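Putative polyketide synthase (Brevibacillus brevis, PDB 5HU7) probably catalyses the dehydration of carrier-protein-bound beta-hydroxyacyl intermediates, as the dehydratase domain of a trans-acyltransferase polyketide synthase. Local coordinates at residues N45-F50 with V90-V95; E36-D41 with E204-H209; G76-H81 with T135-V140; E248-H253 with G288-G293. All coordinates share one frame; numbering follows the deposited sequence.

How the interactions relate
Interactions 3 and 4 lie side by side, their centres about 8 Å apart. Interaction 3 lies on strand 76-84 and interaction 4 on its neighbour 241-249, in the same sheet. A salt bridge from Arg78 to Glu248 joins them. Their backbone bonds are overlaid by aromatic rings and charged side chains. Interaction 1 is on the other side of the chain's centre, about 33 Å from interaction 3 between centres. It is partly exposed and rests on backbone bonds and an arginine. Interaction 2 is the buried one and is apolar. It touches interaction 1 through Met39 and interaction 4 through Val207. It joins two loops far apart in the sequence, 163 residues at their closest ends.

Interaction 1 of 4, residues N45-F50 with V90-V95; sequences NGQRFF and VGDDLV
Val90 O is held by two groups of residues 45-50. Arg48 N gives it a hydrogen bond of 3.0 Å, bent to 134° at the hydrogen. The CA-H of Gln47 adds a weaker contact, with Gln47 CA 3.4 Å from Val90 O. The return bond is straighter. Val90 N lies 2.9 Å from Arg48 O, with 170° at the hydrogen. Together these bonds make an antiparallel hydrogen-bonded pair, the link between the short strands 48-49 and 89-90. Arg48 and Val90 put their side chains on the same face.

The Arg48 chain runs extended from CG to NE. Its NH1 passes Gly91 CA at 3.9 Å and makes a weak hydrogen bond of 2.7 Å to Gly46 O. NH2 has a stronger partner outside the two segments, the carbonyl oxygen of Met39. Gly46 O also takes a CA-H contact from Gly91, whose CA is 3.5 Å away. A side chain at Gly91 would run into Gly46 O and Arg48 NH1, and the backbone angles of Gly91 also favour glycine.

On the inner side, Phe50 has CG anti to the backbone N (chi1 -168°), which sets the ring beside Val90, where CD1 packs on CG1 at 3.8 Å. On the exposed side, Gln47 and Asp92 lie against each other, with Gln47 CG 3.9 Å from Asp92 CB.

Gly46 fits the glycine of the HxxxGxxxxP sequence motif of dehydratase domains. Several carbonyl oxygens crowd here, and Gly46 O and Val90 O are neighbours with no hydrogen between them. The positive charge of Arg48 probably offsets part of the repulsion between these oxygens.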
# COMPACT_ATOMS: atom_id res chain seq x y z
N ASN A 45 7.32 -28.11 2.55
CA ASN A 45 6.85 -27.75 1.23
C ASN A 45 7.55 -28.50 0.07
O ASN A 45 8.24 -29.49 0.29
CB ASN A 45 6.95 -26.18 1.08
CG ASN A 45 8.29 -25.51 0.79
OD1 ASN A 45 9.05 -25.92 -0.10
ND2 ASN A 45 8.49 -24.33 1.37
N GLY A 46 7.18 -28.13 -1.13
CA GLY A 46 7.63 -28.57 -2.45
C GLY A 46 6.69 -27.97 -3.49
O GLY A 46 5.71 -27.28 -3.11
N GLN A 47 6.96 -28.18 -4.81
CA GLN A 47 6.08 -27.52 -5.75
C GLN A 47 4.65 -28.02 -5.67
O GLN A 47 4.41 -29.22 -5.49
CB GLN A 47 6.57 -27.64 -7.20
CG GLN A 47 5.93 -26.58 -8.11
CD GLN A 47 6.59 -26.46 -9.45
OE1 GLN A 47 7.04 -25.37 -9.85
NE2 GLN A 47 6.57 -27.53 -10.23
N ARG A 48 3.70 -27.10 -5.87
CA ARG A 48 2.28 -27.41 -5.82
C ARG A 48 1.43 -26.24 -6.28
O ARG A 48 1.87 -25.11 -6.34
CB ARG A 48 1.86 -27.84 -4.41
CG ARG A 48 2.06 -26.79 -3.34
CD ARG A 48 1.81 -27.39 -2.00
NE ARG A 48 1.92 -26.44 -0.90
CZ ARG A 48 3.07 -25.93 -0.47
NH1 ARG A 48 4.22 -26.24 -1.06
NH2 ARG A 48 3.08 -25.09 0.56
N PHE A 49 0.18 -26.52 -6.55
CA PHE A 49 -0.80 -25.55 -7.01
C PHE A 49 -1.19 -24.64 -5.88
O PHE A 49 -1.38 -25.11 -4.76
CB PHE A 49 -2.08 -26.27 -7.53
CG PHE A 49 -1.87 -27.13 -8.75
CD1 PHE A 49 -1.26 -26.62 -9.89
CD2 PHE A 49 -2.31 -28.45 -8.76
CE1 PHE A 49 -1.06 -27.43 -11.02
CE2 PHE A 49 -2.10 -29.26 -9.88
CZ PHE A 49 -1.46 -28.74 -11.00
N PHE A 50 -1.35 -23.34 -6.17
CA PHE A 50 -1.85 -22.37 -5.18
C PHE A 50 -3.25 -22.83 -4.76
O PHE A 50 -4.02 -23.21 -5.63
CB PHE A 50 -1.93 -20.97 -5.79
CG PHE A 50 -2.15 -19.84 -4.81
CD1 PHE A 50 -1.14 -19.44 -3.95
CD2 PHE A 50 -3.30 -19.06 -4.86
CE1 PHE A 50 -1.31 -18.37 -3.09
CE2 PHE A 50 -3.45 -17.95 -4.04
CZ PHE A 50 -2.46 -17.61 -3.16
N VAL A 90 3.45 -22.70 -6.37
CA VAL A 90 4.19 -22.19 -5.23
C VAL A 90 4.98 -23.33 -4.57
O VAL A 90 4.71 -24.49 -4.84
CB VAL A 90 3.25 -21.51 -4.22
CG1 VAL A 90 2.45 -20.40 -4.90
CG2 VAL A 90 2.32 -22.53 -3.55
N GLY A 91 5.94 -22.97 -3.73
CA GLY A 91 6.75 -23.92 -2.97
C GLY A 91 8.02 -24.38 -3.63
O GLY A 91 8.79 -25.07 -2.98
N ASP A 92 8.27 -24.02 -4.90
CA ASP A 92 9.48 -24.37 -5.65
C ASP A 92 10.45 -23.18 -5.49
O ASP A 92 11.49 -23.32 -4.88
CB ASP A 92 9.13 -24.63 -7.14
CG ASP A 92 10.22 -25.11 -8.10
OD1 ASP A 92 11.35 -24.59 -8.03
OD2 ASP A 92 9.90 -25.87 -9.01
N ASP A 93 10.06 -22.02 -6.00
CA ASP A 93 10.82 -20.78 -5.92
C ASP A 93 9.96 -19.71 -5.26
O ASP A 93 8.76 -19.92 -5.07
CB ASP A 93 11.25 -20.31 -7.34
CG ASP A 93 12.43 -21.08 -7.92
OD1 ASP A 93 13.51 -21.09 -7.28
OD2 ASP A 93 12.29 -21.62 -9.04
N LEU A 94 10.58 -18.60 -4.88
CA LEU A 94 9.89 -17.49 -4.25
C LEU A 94 9.03 -16.81 -5.31
O LEU A 94 9.55 -16.42 -6.35
CB LEU A 94 10.89 -16.50 -3.66
CG LEU A 94 10.28 -15.48 -2.69
CD1 LEU A 94 10.11 -16.08 -1.31
CD2 LEU A 94 11.14 -14.22 -2.60
N VAL A 95 7.73 -16.73 -5.10
CA VAL A 95 6.86 -16.11 -6.12
C VAL A 95 6.32 -14.76 -5.68
O VAL A 95 5.84 -14.62 -4.56
CB VAL A 95 5.70 -17.05 -6.57
CG1 VAL A 95 6.21 -18.26 -7.34
CG2 VAL A 95 4.84 -17.51 -5.40

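Interaction 2 of 4, residues E36-D41 with E204-H209; sequences ELFMAD and EQLVFH
Phe38 and His209 mark the closest approach of the two backbones, with CA atoms 8.2 Å apart, and no hydrogen bond crosses between the segments. Side chains bridge the distance. Residues 37-39 have helical backbone angles without the regular helical bonds, and Leu37 and Phe38 both touch residues 204-209.

Phe38 carries most of the contact. The far end of the ring meets the fork of Leu206, tip to tip. Phe38 CZ lies 3.5 Å from Leu206 CD1. Phe38 CE1 lies 3.6 Å from Leu206 CD2, which sits at the ring edge in its plane. Phe208 O also lies near the ring plane, 3.4 Å from Phe38 CE2. The slightly positive ring hydrogens on this edge probably favour the carbonyl oxygen. Leu37 adds a second tip-to-tip contact, with its CD2 3.8 Å from Leu206 CD1. Leu206 CD1 thus touches both Leu37 and Phe38.

His209 offers its backbone here, and its ring is engaged outside the pair. His209 NE2 bonds to Pro196 O, and ND1 caps Ser211 N. His209 begins an HPxLL sequence; in related dehydratases this motif leads into the helix with the second catalytic residue, and helix 212-227 probably corresponds.

The contact joins the loop after strand 26-32 to the loop between helices 200-203 and 212-227. Helix 52-65 lies alongside. Its Glu57 touches Phe38 and Leu206, and Glu57 OE1 accepts bonds from Val207 N and Phe208 N. Val207 and Phe208 pack on this helix and on strand 241-249.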
# COMPACT_ATOMS: atom_id res chain seq x y z
N GLU A 36 3.41 -19.87 4.16
CA GLU A 36 2.38 -18.99 4.71
C GLU A 36 1.08 -19.74 5.10
O GLU A 36 1.00 -20.96 4.96
CB GLU A 36 2.12 -17.81 3.77
CG GLU A 36 3.32 -16.89 3.60
CD GLU A 36 4.36 -17.28 2.58
OE1 GLU A 36 4.13 -18.27 1.83
OE2 GLU A 36 5.40 -16.60 2.51
N LEU A 37 0.12 -19.02 5.71
CA LEU A 37 -1.15 -19.51 6.25
C LEU A 37 -2.00 -20.41 5.33
O LEU A 37 -2.35 -21.54 5.71
CB LEU A 37 -1.99 -18.28 6.69
CG LEU A 37 -3.28 -18.54 7.46
CD1 LEU A 37 -3.03 -19.44 8.69
CD2 LEU A 37 -3.89 -17.23 7.88
N PHE A 38 -2.35 -19.92 4.15
CA PHE A 38 -3.18 -20.69 3.21
C PHE A 38 -2.34 -21.75 2.50
O PHE A 38 -2.86 -22.79 2.12
CB PHE A 38 -3.85 -19.76 2.19
CG PHE A 38 -4.95 -18.94 2.82
CD1 PHE A 38 -4.66 -17.88 3.67
CD2 PHE A 38 -6.29 -19.25 2.59
CE1 PHE A 38 -5.67 -17.15 4.27
CE2 PHE A 38 -7.30 -18.52 3.21
CZ PHE A 38 -6.98 -17.47 4.04
N MET A 39 -1.03 -21.52 2.43
CA MET A 39 -0.08 -22.43 1.81
C MET A 39 0.19 -23.63 2.72
O MET A 39 0.68 -24.64 2.23
CB MET A 39 1.29 -21.74 1.57
CG MET A 39 1.21 -20.30 1.15
SD MET A 39 0.34 -20.08 -0.39
CE MET A 39 1.64 -20.07 -1.37
N ALA A 40 -0.04 -23.45 4.06
CA ALA A 40 0.17 -24.42 5.15
C ALA A 40 -0.11 -25.86 4.75
O ALA A 40 -1.27 -26.22 4.48
CB ALA A 40 -0.67 -24.05 6.36
N ASP A 41 0.96 -26.67 4.69
CA ASP A 41 0.88 -28.06 4.27
C ASP A 41 1.67 -28.99 5.19
O ASP A 41 2.63 -28.58 5.85
CB ASP A 41 1.43 -28.15 2.84
CG ASP A 41 0.99 -29.40 2.13
OD1 ASP A 41 1.57 -30.47 2.41
OD2 ASP A 41 0.15 -29.30 1.20
N GLU A 204 -9.71 -12.70 11.99
CA GLU A 204 -10.37 -11.40 11.85
C GLU A 204 -10.18 -10.83 10.44
O GLU A 204 -11.08 -10.16 9.97
CB GLU A 204 -9.83 -10.39 12.89
CG GLU A 204 -10.55 -9.04 12.90
CD GLU A 204 -9.85 -7.90 12.19
OE1 GLU A 204 -8.67 -7.63 12.52
OE2 GLU A 204 -10.50 -7.23 11.36
N GLN A 205 -9.02 -11.08 9.75
CA GLN A 205 -8.80 -10.59 8.38
C GLN A 205 -9.41 -11.51 7.30
O GLN A 205 -9.72 -11.04 6.21
CB GLN A 205 -7.29 -10.38 8.12
CG GLN A 205 -6.71 -9.19 8.89
CD GLN A 205 -5.20 -9.20 8.92
OE1 GLN A 205 -4.58 -10.21 9.28
NE2 GLN A 205 -4.58 -8.07 8.64
N LEU A 206 -9.67 -12.77 7.65
CA LEU A 206 -10.21 -13.77 6.73
C LEU A 206 -11.73 -13.89 6.68
O LEU A 206 -12.43 -13.52 7.60
CB LEU A 206 -9.61 -15.12 7.10
CG LEU A 206 -8.07 -15.18 7.15
CD1 LEU A 206 -7.56 -16.61 7.35
CD2 LEU A 206 -7.46 -14.51 5.92
N VAL A 207 -12.22 -14.34 5.53
CA VAL A 207 -13.60 -14.72 5.31
C VAL A 207 -13.57 -16.26 5.09
O VAL A 207 -14.26 -17.00 5.80
CB VAL A 207 -14.25 -13.94 4.13
CG1 VAL A 207 -15.55 -14.59 3.66
CG2 VAL A 207 -14.50 -12.49 4.55
N PHE A 208 -12.72 -16.71 4.13
CA PHE A 208 -12.50 -18.11 3.82
C PHE A 208 -11.41 -18.66 4.70
O PHE A 208 -10.30 -18.10 4.72
CB PHE A 208 -12.05 -18.31 2.38
CG PHE A 208 -13.08 -17.96 1.34
CD1 PHE A 208 -14.05 -18.87 0.97
CD2 PHE A 208 -13.02 -16.75 0.66
CE1 PHE A 208 -14.97 -18.56 -0.00
CE2 PHE A 208 -13.97 -16.43 -0.29
CZ PHE A 208 -14.93 -17.33 -0.62
N HIS A 209 -11.70 -19.78 5.38
CA HIS A 209 -10.77 -20.42 6.28
C HIS A 209 -9.69 -21.10 5.41
O HIS A 209 -10.03 -21.65 4.36
CB HIS A 209 -11.53 -21.46 7.12
CG HIS A 209 -10.76 -22.02 8.25
ND1 HIS A 209 -9.85 -23.04 8.07
CD2 HIS A 209 -10.77 -21.67 9.56
CE1 HIS A 209 -9.30 -23.26 9.26
NE2 HIS A 209 -9.91 -22.53 10.20

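Interaction 3 of 4, residues G76-H81 with T135-V140; sequences GIRMSH and TSFVEV
Phe137 crosses from the loop after strand 125-135 to lie against Gly76 and Ile77. From CB, the side chain sets CG anti to the carbonyl carbon (chi1 -66°). CD2 meets Gly76 CA at 3.8 Å, and CE2 touches Gly76 CA at 3.7 Å. At the tip, CZ lies 3.7 Å from Ile77 O, at the ring edge, near its plane. On the other flank, CE1 is 3.8 Å from Arg78 NH2. The guanidinium and ring planes are 82° apart. One ring face takes Thr135 CG2, offset toward the rim. The ring packs edge-to-face with Tyr250.

In the backbone, Thr135 N bonds to Gly76 O at 3.0 Å, nearly straight at the hydrogen (170°). A side chain at Gly76 would clash with Thr135 O and Phe137 CD2. The contact ties the end of strand 125-135 and the loop after it to strand 76-84, its antiparallel neighbour in a hotdog-family sheet.

An alanine at Phe137 would probably leave Gly76 CA, the Thr135 methyl and the Tyr250 ring without their shared partner and open a gap beside Arg78.

Arg78 forms salt bridges to Glu248 and Glu133, which probably balance the charge of the guanidinium beside the ring.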
# COMPACT_ATOMS: atom_id res chain seq x y z
N GLY A 76 -21.69 -6.15 1.70
CA GLY A 76 -21.94 -7.33 0.86
C GLY A 76 -21.15 -7.25 -0.43
O GLY A 76 -21.06 -6.20 -1.04
N ILE A 77 -20.57 -8.38 -0.85
CA ILE A 77 -19.77 -8.51 -2.04
C ILE A 77 -20.34 -9.62 -2.89
O ILE A 77 -20.72 -10.66 -2.36
CB ILE A 77 -18.30 -8.82 -1.67
CG1 ILE A 77 -17.60 -7.55 -1.14
CG2 ILE A 77 -17.52 -9.40 -2.87
CD1 ILE A 77 -16.29 -7.81 -0.45
N ARG A 78 -20.35 -9.41 -4.23
CA ARG A 78 -20.72 -10.45 -5.19
C ARG A 78 -19.57 -10.55 -6.19
O ARG A 78 -19.25 -9.56 -6.84
CB ARG A 78 -22.01 -10.16 -5.93
CG ARG A 78 -22.39 -11.30 -6.90
CD ARG A 78 -23.54 -10.99 -7.82
NE ARG A 78 -24.78 -10.85 -7.06
CZ ARG A 78 -25.44 -9.72 -6.83
NH1 ARG A 78 -25.01 -8.57 -7.34
NH2 ARG A 78 -26.54 -9.72 -6.10
N MET A 79 -18.96 -11.73 -6.30
CA MET A 79 -17.95 -11.98 -7.32
C MET A 79 -18.64 -12.84 -8.37
O MET A 79 -19.37 -13.74 -8.02
CB MET A 79 -16.72 -12.67 -6.76
CG MET A 79 -16.13 -11.96 -5.56
SD MET A 79 -14.69 -12.80 -4.82
CE MET A 79 -13.71 -12.98 -6.18
N SER A 80 -18.49 -12.52 -9.65
CA SER A 80 -19.15 -13.21 -10.77
C SER A 80 -18.12 -13.58 -11.83
O SER A 80 -17.13 -12.87 -11.96
CB SER A 80 -20.17 -12.28 -11.43
OG SER A 80 -21.25 -12.01 -10.57
N HIS A 81 -18.39 -14.64 -12.60
CA HIS A 81 -17.57 -15.06 -13.74
C HIS A 81 -16.10 -15.26 -13.39
O HIS A 81 -15.22 -14.83 -14.12
CB HIS A 81 -17.71 -14.07 -14.90
CG HIS A 81 -19.13 -13.78 -15.25
ND1 HIS A 81 -20.00 -14.79 -15.61
CD2 HIS A 81 -19.80 -12.60 -15.26
CE1 HIS A 81 -21.16 -14.19 -15.86
NE2 HIS A 81 -21.09 -12.88 -15.64
N THR A 135 -22.79 -4.58 -2.95
CA THR A 135 -24.23 -4.50 -2.87
C THR A 135 -24.71 -4.77 -1.46
O THR A 135 -24.01 -5.43 -0.69
CB THR A 135 -24.82 -5.50 -3.90
OG1 THR A 135 -26.24 -5.29 -4.01
CG2 THR A 135 -24.51 -6.95 -3.57
N SER A 136 -25.93 -4.32 -1.16
CA SER A 136 -26.57 -4.52 0.11
C SER A 136 -27.53 -5.66 -0.07
O SER A 136 -28.51 -5.52 -0.78
CB SER A 136 -27.30 -3.26 0.57
OG SER A 136 -26.41 -2.16 0.47
N PHE A 137 -27.22 -6.82 0.53
CA PHE A 137 -28.11 -7.97 0.43
C PHE A 137 -29.34 -7.75 1.29
O PHE A 137 -29.26 -7.81 2.50
CB PHE A 137 -27.40 -9.28 0.76
CG PHE A 137 -26.33 -9.61 -0.27
CD1 PHE A 137 -26.68 -10.10 -1.51
CD2 PHE A 137 -24.99 -9.49 0.05
CE1 PHE A 137 -25.72 -10.42 -2.44
CE2 PHE A 137 -24.02 -9.84 -0.88
CZ PHE A 137 -24.38 -10.28 -2.13
N VAL A 138 -30.46 -7.51 0.64
CA VAL A 138 -31.75 -7.23 1.26
C VAL A 138 -32.40 -8.42 1.96
O VAL A 138 -33.26 -8.24 2.81
CB VAL A 138 -32.73 -6.59 0.24
CG1 VAL A 138 -32.16 -5.28 -0.31
CG2 VAL A 138 -33.09 -7.55 -0.89
N GLU A 139 -32.05 -9.64 1.53
CA GLU A 139 -32.56 -10.86 2.13
C GLU A 139 -31.46 -11.90 2.20
O GLU A 139 -31.16 -12.54 1.19
CB GLU A 139 -33.77 -11.35 1.31
CG GLU A 139 -34.71 -12.25 2.10
CD GLU A 139 -35.95 -12.69 1.33
OE1 GLU A 139 -35.84 -12.90 0.10
OE2 GLU A 139 -37.03 -12.81 1.95
N VAL A 140 -30.82 -12.05 3.37
CA VAL A 140 -29.75 -13.06 3.56
C VAL A 140 -30.42 -14.43 3.68
O VAL A 140 -31.36 -14.58 4.47
CB VAL A 140 -28.85 -12.72 4.78
CG1 VAL A 140 -27.91 -13.88 5.14
CG2 VAL A 140 -28.05 -11.45 4.51

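Interaction 4 of 4, residues E248-H253 with G288-G293; sequences EIYENH and GIRMRG
Tyr250 turns its ring edge to Arg290, whose CB lies near the ring plane, and one ring face carries Glu248 O, offset toward the rim. The frame is an antiparallel pair of hotdog-fold strands, 241-249 and 287-298. The Arg290 guanidinium stands almost perpendicular to the ring, with the planes 88° apart. One guanidinium face bears Arg292 NH1, 3.3 Å above the plane and over its centre.

Gly288 and Ile289 both face Leu280, a classic beta bulge. Glu248 N bonds to Arg290 O at 3.0 Å, and Arg290 N bonds to Glu248 O at 3.1 Å. Ile249 and Ile289 form a non-hydrogen-bonded pair, with side chains on the face opposite Glu248 and Arg290.

Tyr250 OH gives a hydrogen bond of 2.7 Å to Glu248 OE1, which receives it on its anti lone pair. The hydroxyl oxygen also lies 3.5 Å from Arg290 CD. A phenylalanine in place of Tyr250 would keep the ring but would probably leave Glu248 OE1 without this donor, its carboxylate then held by the Arg78 salt bridge at OE2. Arg290 NH2 forms a salt bridge to Glu279.

Past the strand end, Tyr250 N reaches Gly288 O at 2.9 Å, with the donor 37° out of the carbonyl plane.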
# COMPACT_ATOMS: atom_id res chain seq x y z
N GLU A 248 -21.51 -15.01 -3.40
CA GLU A 248 -22.08 -13.94 -2.61
C GLU A 248 -21.59 -14.09 -1.18
O GLU A 248 -21.61 -15.18 -0.66
CB GLU A 248 -23.61 -13.96 -2.72
CG GLU A 248 -24.08 -13.43 -4.07
CD GLU A 248 -25.56 -13.41 -4.33
OE1 GLU A 248 -26.32 -13.91 -3.47
OE2 GLU A 248 -25.99 -12.83 -5.36
N ILE A 249 -21.06 -13.03 -0.59
CA ILE A 249 -20.57 -13.03 0.79
C ILE A 249 -21.55 -12.09 1.54
O ILE A 249 -21.60 -10.91 1.24
CB ILE A 249 -19.11 -12.56 0.89
CG1 ILE A 249 -18.19 -13.39 -0.03
CG2 ILE A 249 -18.63 -12.65 2.34
CD1 ILE A 249 -16.75 -12.83 -0.16
N TYR A 250 -22.35 -12.66 2.46
CA TYR A 250 -23.42 -11.92 3.16
C TYR A 250 -22.99 -11.18 4.42
O TYR A 250 -23.69 -10.28 4.86
CB TYR A 250 -24.57 -12.88 3.48
CG TYR A 250 -25.08 -13.55 2.23
CD1 TYR A 250 -25.68 -12.82 1.22
CD2 TYR A 250 -24.87 -14.91 2.01
CE1 TYR A 250 -26.12 -13.43 0.04
CE2 TYR A 250 -25.30 -15.52 0.85
CZ TYR A 250 -25.95 -14.79 -0.13
OH TYR A 250 -26.37 -15.43 -1.26
N GLU A 251 -21.84 -11.54 5.00
CA GLU A 251 -21.29 -10.86 6.17
C GLU A 251 -19.78 -11.04 6.19
O GLU A 251 -19.26 -12.01 5.63
CB GLU A 251 -21.91 -11.39 7.48
CG GLU A 251 -21.59 -12.85 7.77
CD GLU A 251 -22.52 -13.55 8.75
OE1 GLU A 251 -22.00 -14.25 9.64
OE2 GLU A 251 -23.76 -13.49 8.56
N ASN A 252 -19.09 -10.16 6.89
CA ASN A 252 -17.65 -10.24 7.07
C ASN A 252 -17.44 -11.24 8.21
O ASN A 252 -18.31 -11.36 9.08
CB ASN A 252 -17.07 -8.86 7.45
CG ASN A 252 -17.47 -7.71 6.51
OD1 ASN A 252 -16.90 -7.53 5.43
ND2 ASN A 252 -18.49 -6.94 6.90
N HIS A 253 -16.30 -11.93 8.24
CA HIS A 253 -16.00 -12.88 9.32
C HIS A 253 -17.15 -13.88 9.59
O HIS A 253 -17.61 -14.00 10.72
CB HIS A 253 -15.67 -12.11 10.63
CG HIS A 253 -14.96 -10.81 10.42
ND1 HIS A 253 -15.41 -9.63 10.99
CD2 HIS A 253 -13.90 -10.53 9.63
CE1 HIS A 253 -14.59 -8.69 10.56
NE2 HIS A 253 -13.66 -9.18 9.74
N GLY A 288 -23.62 -17.50 5.30
CA GLY A 288 -22.62 -16.45 5.22
C GLY A 288 -21.99 -16.35 3.84
O GLY A 288 -21.53 -15.28 3.47
N ILE A 289 -21.90 -17.50 3.11
CA ILE A 289 -21.29 -17.57 1.78
C ILE A 289 -22.06 -18.56 0.90
O ILE A 289 -22.29 -19.70 1.29
CB ILE A 289 -19.80 -18.00 1.84
CG1 ILE A 289 -18.93 -17.10 2.76
CG2 ILE A 289 -19.20 -18.04 0.41
CD1 ILE A 289 -17.69 -17.73 3.25
N ARG A 290 -22.38 -18.15 -0.31
CA ARG A 290 -23.05 -18.98 -1.30
C ARG A 290 -22.19 -18.99 -2.57
O ARG A 290 -21.81 -17.93 -3.04
CB ARG A 290 -24.44 -18.44 -1.57
CG ARG A 290 -25.08 -18.96 -2.85
CD ARG A 290 -26.48 -18.45 -3.00
NE ARG A 290 -27.40 -19.06 -2.04
CZ ARG A 290 -28.69 -18.77 -1.93
NH1 ARG A 290 -29.23 -17.82 -2.69
NH2 ARG A 290 -29.44 -19.40 -1.04
N MET A 291 -21.89 -20.18 -3.11
CA MET A 291 -21.11 -20.37 -4.31
C MET A 291 -22.03 -21.07 -5.27
O MET A 291 -22.58 -22.12 -4.93
CB MET A 291 -19.88 -21.25 -4.05
CG MET A 291 -18.91 -20.63 -3.08
SD MET A 291 -17.65 -21.77 -2.55
CE MET A 291 -16.66 -21.82 -3.97
N ARG A 292 -22.28 -20.47 -6.41
CA ARG A 292 -23.15 -21.04 -7.42
C ARG A 292 -22.36 -21.26 -8.70
O ARG A 292 -21.61 -20.39 -9.11
CB ARG A 292 -24.37 -20.11 -7.66
CG ARG A 292 -25.34 -20.04 -6.46
CD ARG A 292 -26.12 -21.35 -6.29
NE ARG A 292 -27.17 -21.37 -5.26
CZ ARG A 292 -28.37 -20.78 -5.36
NH1 ARG A 292 -29.24 -20.89 -4.37
NH2 ARG A 292 -28.69 -20.07 -6.44
N GLY A 293 -22.46 -22.47 -9.25
CA GLY A 293 -21.83 -22.81 -10.50
C GLY A 293 -20.34 -23.01 -10.34
O GLY A 293 -19.58 -22.56 -11.19